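Long-range contacts in CalS11 (Micromonospora echinospora, PDB 3TOS), which probably transfers a methyl group from S-adenosylmethionine to a hydroxyl oxygen in the biosynthesis of the antibiotic calicheamicin: residues D107-F112 against L162-V167; N116-V121 against D191-T196. All coordinates share one frame; numbering follows the deposited sequence. Where two conformers were deposited one is given.

Contact 1: D107-F112 against L162-V167. With SAH (S-adenosyl-L-homocysteine), chain O.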
loop_
_atom_site.group_PDB
_atom_site.type_symbol
_atom_site.label_atom_id
_atom_site.label_comp_id
_atom_site.label_asym_id
_atom_site.label_seq_id
_atom_site.Cartn_x
_atom_site.Cartn_y
_atom_site.Cartn_z
ATOM N N ASP B 107 -28.520 1.423 -33.235
ATOM C CA ASP B 107 -28.613 0.211 -34.045
ATOM C C ASP B 107 -29.489 0.541 -35.244
ATOM O O ASP B 107 -30.298 1.483 -35.181
ATOM C CB ASP B 107 -29.287 -0.933 -33.215
ATOM C CG ASP B 107 -28.907 -2.304 -33.681
ATOM O OD1 ASP B 107 -29.146 -2.663 -34.872
ATOM O OD2 ASP B 107 -28.378 -3.057 -32.862
ATOM N N THR B 108 -29.407 -0.230 -36.316
ATOM C CA THR B 108 -30.414 -0.170 -37.366
ATOM C C THR B 108 -31.728 -0.758 -36.856
ATOM O O THR B 108 -32.819 -0.341 -37.294
ATOM C CB THR B 108 -30.020 -1.036 -38.572
ATOM O OG1 THR B 108 -29.785 -2.354 -38.092
ATOM C CG2 THR B 108 -28.740 -0.519 -39.280
ATOM N N PHE B 109 -31.609 -1.710 -35.915
ATOM C CA PHE B 109 -32.707 -2.594 -35.467
ATOM C C PHE B 109 -33.234 -3.454 -36.581
ATOM O O PHE B 109 -34.227 -4.139 -36.403
ATOM C CB PHE B 109 -33.791 -1.828 -34.688
ATOM C CG PHE B 109 -33.267 -1.192 -33.439
ATOM C CD1 PHE B 109 -33.094 -1.974 -32.282
ATOM C CD2 PHE B 109 -32.909 0.181 -33.420
ATOM C CE1 PHE B 109 -32.614 -1.387 -31.103
ATOM C CE2 PHE B 109 -32.440 0.781 -32.255
ATOM C CZ PHE B 109 -32.254 -0.010 -31.103
ATOM N N THR B 110 -32.521 -3.476 -37.709
ATOM C CA THR B 110 -32.883 -4.363 -38.830
ATOM C C THR B 110 -31.696 -5.229 -39.216
ATOM O O THR B 110 -31.616 -5.781 -40.333
ATOM C CB THR B 110 -33.352 -3.548 -40.063
ATOM O OG1 THR B 110 -32.321 -2.636 -40.443
ATOM C CG2 THR B 110 -34.576 -2.727 -39.724
ATOM N N GLY B 111 -30.755 -5.371 -38.301
ATOM C CA GLY B 111 -29.630 -6.247 -38.599
ATOM C C GLY B 111 -28.508 -5.577 -39.348
ATOM O O GLY B 111 -28.586 -4.394 -39.691
ATOM N N PHE B 112 -27.461 -6.326 -39.651
ATOM C CA PHE B 112 -26.354 -5.712 -40.388
ATOM C C PHE B 112 -26.830 -5.038 -41.678
ATOM O O PHE B 112 -27.551 -5.655 -42.464
ATOM C CB PHE B 112 -25.332 -6.799 -40.824
ATOM C CG PHE B 112 -24.605 -7.483 -39.714
ATOM C CD1 PHE B 112 -24.240 -6.840 -38.544
ATOM C CD2 PHE B 112 -24.191 -8.805 -39.904
ATOM C CE1 PHE B 112 -23.554 -7.508 -37.536
ATOM C CE2 PHE B 112 -23.470 -9.482 -38.897
ATOM C CZ PHE B 112 -23.149 -8.827 -37.716
ATOM N N LEU B 162 -32.794 5.758 -27.802
ATOM C CA LEU B 162 -32.503 4.814 -28.853
ATOM C C LEU B 162 -32.374 5.574 -30.170
ATOM O O LEU B 162 -33.299 6.323 -30.581
ATOM C CB LEU B 162 -33.639 3.809 -28.942
ATOM C CG LEU B 162 -33.820 3.020 -27.664
ATOM C CD1 LEU B 162 -35.008 2.040 -27.873
ATOM C CD2 LEU B 162 -32.565 2.254 -27.202
ATOM N N VAL B 163 -31.260 5.367 -30.844
ATOM C CA VAL B 163 -31.028 6.089 -32.097
ATOM C C VAL B 163 -31.045 5.079 -33.228
ATOM O O VAL B 163 -30.181 4.197 -33.292
ATOM C CB VAL B 163 -29.707 6.854 -32.078
ATOM C CG1 VAL B 163 -29.532 7.632 -33.379
ATOM C CG2 VAL B 163 -29.656 7.812 -30.879
ATOM N N GLU B 164 -32.038 5.195 -34.093
ATOM C CA GLU B 164 -32.249 4.149 -35.148
ATOM C C GLU B 164 -31.613 4.563 -36.452
ATOM O O GLU B 164 -31.860 5.696 -36.936
ATOM C CB GLU B 164 -33.747 3.927 -35.398
ATOM C CG GLU B 164 -34.509 3.605 -34.126
ATOM C CD GLU B 164 -35.995 3.425 -34.373
ATOM O OE1 GLU B 164 -36.353 2.700 -35.356
ATOM O OE2 GLU B 164 -36.797 3.992 -33.549
ATOM N N GLY B 165 -30.839 3.643 -37.027
ATOM C CA GLY B 165 -30.237 3.813 -38.342
ATOM C C GLY B 165 -28.790 3.351 -38.382
ATOM O O GLY B 165 -28.277 2.742 -37.429
ATOM N N ASP B 166 -28.118 3.617 -39.514
ATOM C CA ASP B 166 -26.722 3.202 -39.685
ATOM C C ASP B 166 -25.815 4.138 -38.929
ATOM O O ASP B 166 -25.872 5.355 -39.146
ATOM C CB ASP B 166 -26.445 3.262 -41.176
ATOM C CG ASP B 166 -25.120 2.718 -41.543
ATOM O OD1 ASP B 166 -24.167 2.729 -40.748
ATOM O OD2 ASP B 166 -25.027 2.187 -42.654
ATOM N N VAL B 167 -25.000 3.595 -38.016
ATOM C CA VAL B 167 -24.080 4.410 -37.163
ATOM C C VAL B 167 -23.168 5.303 -37.953
ATOM O O VAL B 167 -22.717 6.347 -37.432
ATOM C CB VAL B 167 -23.245 3.585 -36.141
ATOM C CG1 VAL B 167 -24.168 2.941 -35.050
ATOM C CG2 VAL B 167 -22.374 2.547 -36.835
HETATM N N SAH O . -25.243 -5.771 -27.706
HETATM C CA SAH O . -26.205 -6.833 -28.144
HETATM C CB SAH O . -25.732 -7.598 -29.368
HETATM C CG SAH O . -25.646 -6.700 -30.620
HETATM S SD SAH O . -25.587 -7.717 -32.081
HETATM C C SAH O . -26.341 -7.800 -26.970
HETATM O O SAH O . -27.135 -8.788 -27.045
HETATM O OXT SAH O . -25.778 -7.580 -25.890
HETATM C "C5'" SAH O . -24.850 -6.622 -33.306
HETATM C "C4'" SAH O . -25.723 -5.368 -33.649
HETATM O "O4'" SAH O . -24.919 -4.443 -34.395
HETATM C "C3'" SAH O . -26.879 -5.783 -34.572
HETATM O "O3'" SAH O . -28.151 -5.526 -33.927
HETATM C "C2'" SAH O . -26.633 -4.948 -35.817
HETATM O "O2'" SAH O . -27.824 -4.473 -36.479
HETATM C "C1'" SAH O . -25.790 -3.775 -35.261
HETATM N N9 SAH O . -24.989 -3.112 -36.318
HETATM C C8 SAH O . -23.975 -3.640 -37.055
HETATM N N7 SAH O . -23.601 -2.680 -37.940
HETATM C C5 SAH O . -24.365 -1.579 -37.784
HETATM C C6 SAH O . -24.430 -0.261 -38.425
HETATM N N6 SAH O . -23.628 0.025 -39.476
HETATM N N1 SAH O . -25.353 0.605 -37.935
HETATM C C2 SAH O . -26.167 0.288 -36.884
HETATM N N3 SAH O . -26.212 -0.926 -36.292
HETATM C C4 SAH O . -25.266 -1.846 -36.697
HETATM O O HOH W 1 -35.429 0.690 -36.989
#
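Asp-107 pairs in parallel through its backbone with Val-163 and Glu-164 at the end of strand 160-164 and with Gly-165 just beyond it. Asp-107 N donates to Val-163 O at 3.2 Å, and Gly-165 N returns a bond to Asp-107 O at 2.9 Å. The same carbonyl also receives a CA-H...O contact from Glu-164. Gly-165 suits its place because, at its backbone angles, a side chain would press on the carbonyl O of Glu-164.

From CB outward, Asp-107 meets the ring first: CB sits over the centre of one face of Phe-109. CG is anti to the backbone N (chi1 -155°) and lies near both ribose hydroxyls of S-adenosyl-L-homocysteine. OD1 accepts from SAH O2' at 2.8 Å and also from Phe-109 N, which closes an Asx turn and ties the carboxylate to its own loop. OD2 takes the hydroxyl SAH O3' at 2.7 Å and is gripped further by the backbone N atoms of Val-78 and Arg-79. An acidic residue ending the second strand and holding both ribose hydroxyls is the classic signature of Rossmann-like methyltransferases, and a short carboxylate with two acceptor oxygens fits that task.

The polar edge of the adenine is read by residues 162-167. Asp-166 OD1 accepts from SAH N6 at 3.0 Å, and Val-167 N donates to SAH N1, also at 3.0 Å. Asp-166 also caps the helix that starts at Val-167 and forms a salt bridge with Arg-168. Toward the outside, Glu-164 crosses Phe-109 at about a right angle, its CG 3.8 Å from Phe-109 CD2. Its carboxylate plane stands 88° to the ring, and a water donates to both Glu-164 OE1 and Thr-108 O.

Contact 2: N116-V121 against D191-T196. With SAH (S-adenosyl-L-homocysteine), chain O.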
loop_
_atom_site.group_PDB
_atom_site.type_symbol
_atom_site.label_atom_id
_atom_site.label_comp_id
_atom_site.label_asym_id
_atom_site.label_seq_id
_atom_site.Cartn_x
_atom_site.Cartn_y
_atom_site.Cartn_z
ATOM N N ASN B 116 -18.438 -5.957 -45.174
ATOM C CA ASN B 116 -17.247 -5.839 -45.991
ATOM C C ASN B 116 -16.697 -7.252 -46.165
ATOM O O ASN B 116 -16.924 -8.122 -45.307
ATOM C CB ASN B 116 -16.260 -4.909 -45.220
ATOM C CG ASN B 116 -15.021 -4.567 -45.972
ATOM O OD1 ASN B 116 -14.119 -5.399 -46.096
ATOM N ND2 ASN B 116 -14.911 -3.313 -46.412
ATOM N N ASP B 117 -15.949 -7.460 -47.241
ATOM C CA ASP B 117 -15.254 -8.733 -47.424
ATOM C C ASP B 117 -14.464 -9.197 -46.199
ATOM O O ASP B 117 -14.445 -10.399 -45.926
ATOM C CB ASP B 117 -14.358 -8.657 -48.666
ATOM C CG ASP B 117 -15.143 -8.852 -49.938
ATOM O OD1 ASP B 117 -16.347 -9.241 -49.885
ATOM O OD2 ASP B 117 -14.534 -8.656 -51.009
ATOM N N VAL B 118 -13.827 -8.275 -45.458
ATOM C CA VAL B 118 -13.054 -8.720 -44.305
ATOM C C VAL B 118 -13.940 -9.272 -43.183
ATOM O O VAL B 118 -13.453 -10.027 -42.327
ATOM C CB VAL B 118 -12.124 -7.606 -43.687
ATOM C CG1 VAL B 118 -11.199 -7.047 -44.741
ATOM C CG2 VAL B 118 -12.948 -6.474 -43.047
ATOM N N ASP B 119 -15.241 -8.974 -43.226
ATOM C CA ASP B 119 -16.172 -9.495 -42.191
ATOM C C ASP B 119 -16.684 -10.877 -42.552
ATOM O O ASP B 119 -17.331 -11.516 -41.700
ATOM C CB ASP B 119 -17.412 -8.589 -42.083
ATOM C CG ASP B 119 -17.059 -7.150 -41.736
ATOM O OD1 ASP B 119 -16.285 -6.954 -40.772
ATOM O OD2 ASP B 119 -17.580 -6.230 -42.426
ATOM N N ARG B 120 -16.412 -11.347 -43.788
ATOM C CA ARG B 120 -17.044 -12.556 -44.328
ATOM C C ARG B 120 -16.275 -13.841 -44.010
ATOM O O ARG B 120 -15.898 -14.588 -44.911
ATOM C CB ARG B 120 -17.233 -12.394 -45.841
ATOM C CG ARG B 120 -18.372 -11.450 -46.119
ATOM C CD ARG B 120 -18.666 -11.315 -47.634
ATOM N NE ARG B 120 -19.744 -10.363 -47.746
ATOM C CZ ARG B 120 -20.259 -9.892 -48.859
ATOM N NH1 ARG B 120 -19.811 -10.313 -50.039
ATOM N NH2 ARG B 120 -21.251 -9.016 -48.772
ATOM N N VAL B 121 -16.053 -14.073 -42.727
ATOM C CA VAL B 121 -15.207 -15.181 -42.226
ATOM C C VAL B 121 -16.113 -16.370 -41.824
ATOM O O VAL B 121 -15.875 -17.511 -42.216
ATOM C CB VAL B 121 -14.388 -14.757 -40.967
ATOM C CG1 VAL B 121 -13.493 -15.884 -40.500
ATOM C CG2 VAL B 121 -13.579 -13.565 -41.267
ATOM N N ASP B 191 -19.696 -5.686 -34.408
ATOM C CA ASP B 191 -19.034 -6.826 -35.130
ATOM C C ASP B 191 -18.234 -6.451 -36.370
ATOM O O ASP B 191 -17.186 -7.018 -36.610
ATOM C CB ASP B 191 -20.022 -7.969 -35.472
ATOM C CG ASP B 191 -20.660 -8.546 -34.226
ATOM O OD1 ASP B 191 -19.903 -8.850 -33.265
ATOM O OD2 ASP B 191 -21.919 -8.664 -34.165
ATOM N N LEU B 192 -18.753 -5.501 -37.166
ATOM C CA LEU B 192 -18.276 -5.264 -38.536
ATOM C C LEU B 192 -17.229 -4.172 -38.565
ATOM O O LEU B 192 -17.310 -3.163 -37.814
ATOM C CB LEU B 192 -19.446 -4.815 -39.411
ATOM C CG LEU B 192 -20.594 -5.826 -39.396
ATOM C CD1 LEU B 192 -21.734 -5.208 -40.251
ATOM C CD2 LEU B 192 -20.093 -7.155 -40.055
ATOM N N TYR B 193 -16.293 -4.331 -39.514
ATOM C CA TYR B 193 -15.186 -3.394 -39.694
ATOM C C TYR B 193 -15.602 -1.950 -39.990
ATOM O O TYR B 193 -15.191 -1.035 -39.258
ATOM C CB TYR B 193 -14.323 -3.931 -40.843
ATOM C CG TYR B 193 -13.388 -2.906 -41.442
ATOM C CD1 TYR B 193 -12.379 -2.337 -40.668
ATOM C CD2 TYR B 193 -13.485 -2.568 -42.786
ATOM C CE1 TYR B 193 -11.533 -1.392 -41.179
ATOM C CE2 TYR B 193 -12.648 -1.566 -43.328
ATOM C CZ TYR B 193 -11.668 -0.991 -42.504
ATOM O OH TYR B 193 -10.774 -0.051 -42.995
ATOM N N GLU B 194 -16.389 -1.730 -41.031
ATOM C CA GLU B 194 -16.636 -0.319 -41.494
ATOM C C GLU B 194 -17.328 0.564 -40.438
ATOM O O GLU B 194 -16.863 1.675 -40.183
ATOM C CB GLU B 194 -17.418 -0.302 -42.821
ATOM C CG GLU B 194 -16.580 -0.843 -43.955
ATOM C CD GLU B 194 -17.225 -0.625 -45.301
ATOM O OE1 GLU B 194 -18.038 0.344 -45.443
ATOM O OE2 GLU B 194 -16.884 -1.327 -46.258
ATOM N N PRO B 195 -18.431 0.100 -39.850
ATOM C CA PRO B 195 -19.067 0.985 -38.884
ATOM C C PRO B 195 -18.223 1.142 -37.629
ATOM O O PRO B 195 -18.253 2.211 -37.013
ATOM C CB PRO B 195 -20.382 0.239 -38.573
ATOM C CG PRO B 195 -20.159 -1.156 -38.956
ATOM C CD PRO B 195 -19.270 -1.081 -40.173
ATOM N N THR B 196 -17.493 0.098 -37.232
ATOM C CA THR B 196 -16.585 0.253 -36.090
ATOM C C THR B 196 -15.578 1.379 -36.327
ATOM O O THR B 196 -15.341 2.181 -35.421
ATOM C CB THR B 196 -15.884 -1.069 -35.733
ATOM O OG1 THR B 196 -16.900 -2.054 -35.427
ATOM C CG2 THR B 196 -14.917 -0.901 -34.538
HETATM N N SAH O . -25.243 -5.771 -27.706
HETATM C CA SAH O . -26.205 -6.833 -28.144
HETATM C CB SAH O . -25.732 -7.598 -29.368
HETATM C CG SAH O . -25.646 -6.700 -30.620
HETATM S SD SAH O . -25.587 -7.717 -32.081
HETATM C C SAH O . -26.341 -7.800 -26.970
HETATM O O SAH O . -27.135 -8.788 -27.045
HETATM O OXT SAH O . -25.778 -7.580 -25.890
HETATM C "C5'" SAH O . -24.850 -6.622 -33.306
HETATM C "C4'" SAH O . -25.723 -5.368 -33.649
HETATM O "O4'" SAH O . -24.919 -4.443 -34.395
HETATM C "C3'" SAH O . -26.879 -5.783 -34.572
HETATM O "O3'" SAH O . -28.151 -5.526 -33.927
HETATM C "C2'" SAH O . -26.633 -4.948 -35.817
HETATM O "O2'" SAH O . -27.824 -4.473 -36.479
HETATM C "C1'" SAH O . -25.790 -3.775 -35.261
HETATM N N9 SAH O . -24.989 -3.112 -36.318
HETATM C C8 SAH O . -23.975 -3.640 -37.055
HETATM N N7 SAH O . -23.601 -2.680 -37.940
HETATM C C5 SAH O . -24.365 -1.579 -37.784
HETATM C C6 SAH O . -24.430 -0.261 -38.425
HETATM N N6 SAH O . -23.628 0.025 -39.476
HETATM N N1 SAH O . -25.353 0.605 -37.935
HETATM C C2 SAH O . -26.167 0.288 -36.884
HETATM N N3 SAH O . -26.212 -0.926 -36.292
HETATM C C4 SAH O . -25.266 -1.846 -36.697
HETATM O O HOH W 2 -15.894 -8.489 -38.602
HETATM O O HOH W 3 -17.899 -3.628 -42.457
#
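Asp-119 points its carboxylate at the first residues of helix 193-203, crossing the Leu-192 side chain at about a right angle. Its OD1 accepts from Tyr-193 N at 2.9 Å on the syn side, while CG rests 3.5 Å from Leu-192 CD2. The other oxygen, OD2, is met on its anti side by Asn-116 N, a bond that folds the loop back on itself. Two waters complete the grip, one joining OD1 to Asp-191 O, the other joining OD2 to Glu-194 N. Leu-192, at the N-cap position, has no polar side chain to cap the helix, and Asp-119 brings in an acceptor from a distant loop; its negative charge would probably be favoured by the helix N-terminus. An alanine here would probably leave Tyr-193 N and Asn-116 N without their acceptor and let the 3-10 turn drift from the helix end.

Asn-116 lies across Glu-194, amide and carboxylate planes 73° apart. Its CG is anti to the backbone N (chi1 -175°), which sets Asn-116 CG 3.7 Å from Glu-194 OE2. Asn-116 ND2 donates almost straight to the anti lone pair of Glu-194 OE2 at 2.8 Å, and it also reaches the edge of the Tyr-193 ring. Asn-116 OD1 accepts from Val-118 N in an Asx turn, which uses both ends of the amide. Val-118 packs CG2 obliquely on Tyr-193, 3.6 Å from Tyr-193 CB, and both side chains also touch Ile-228 on helix 225-233.

Residues 107-112 and 116-121 belong to the same long loop between strand 103-107 and helix 136-148, so the two contacts fasten successive parts of it to different elements. Contact 1 lies at the C-terminal ends of neighbouring parallel strands and combines sheet bonding with direct hydrogen bonds to the cofactor product. Contact 2 is farther from the chain centre and relies on side-chain carboxylates, an amide and bridging waters at a helix start, with no hydrogen bond to that ligand. Both are partly buried. They meet beside the adenine, Phe-112 packing on Leu-192 and Val-167 on Pro-195, and Arg-168 links them by salt bridges to Asp-166 and Glu-194.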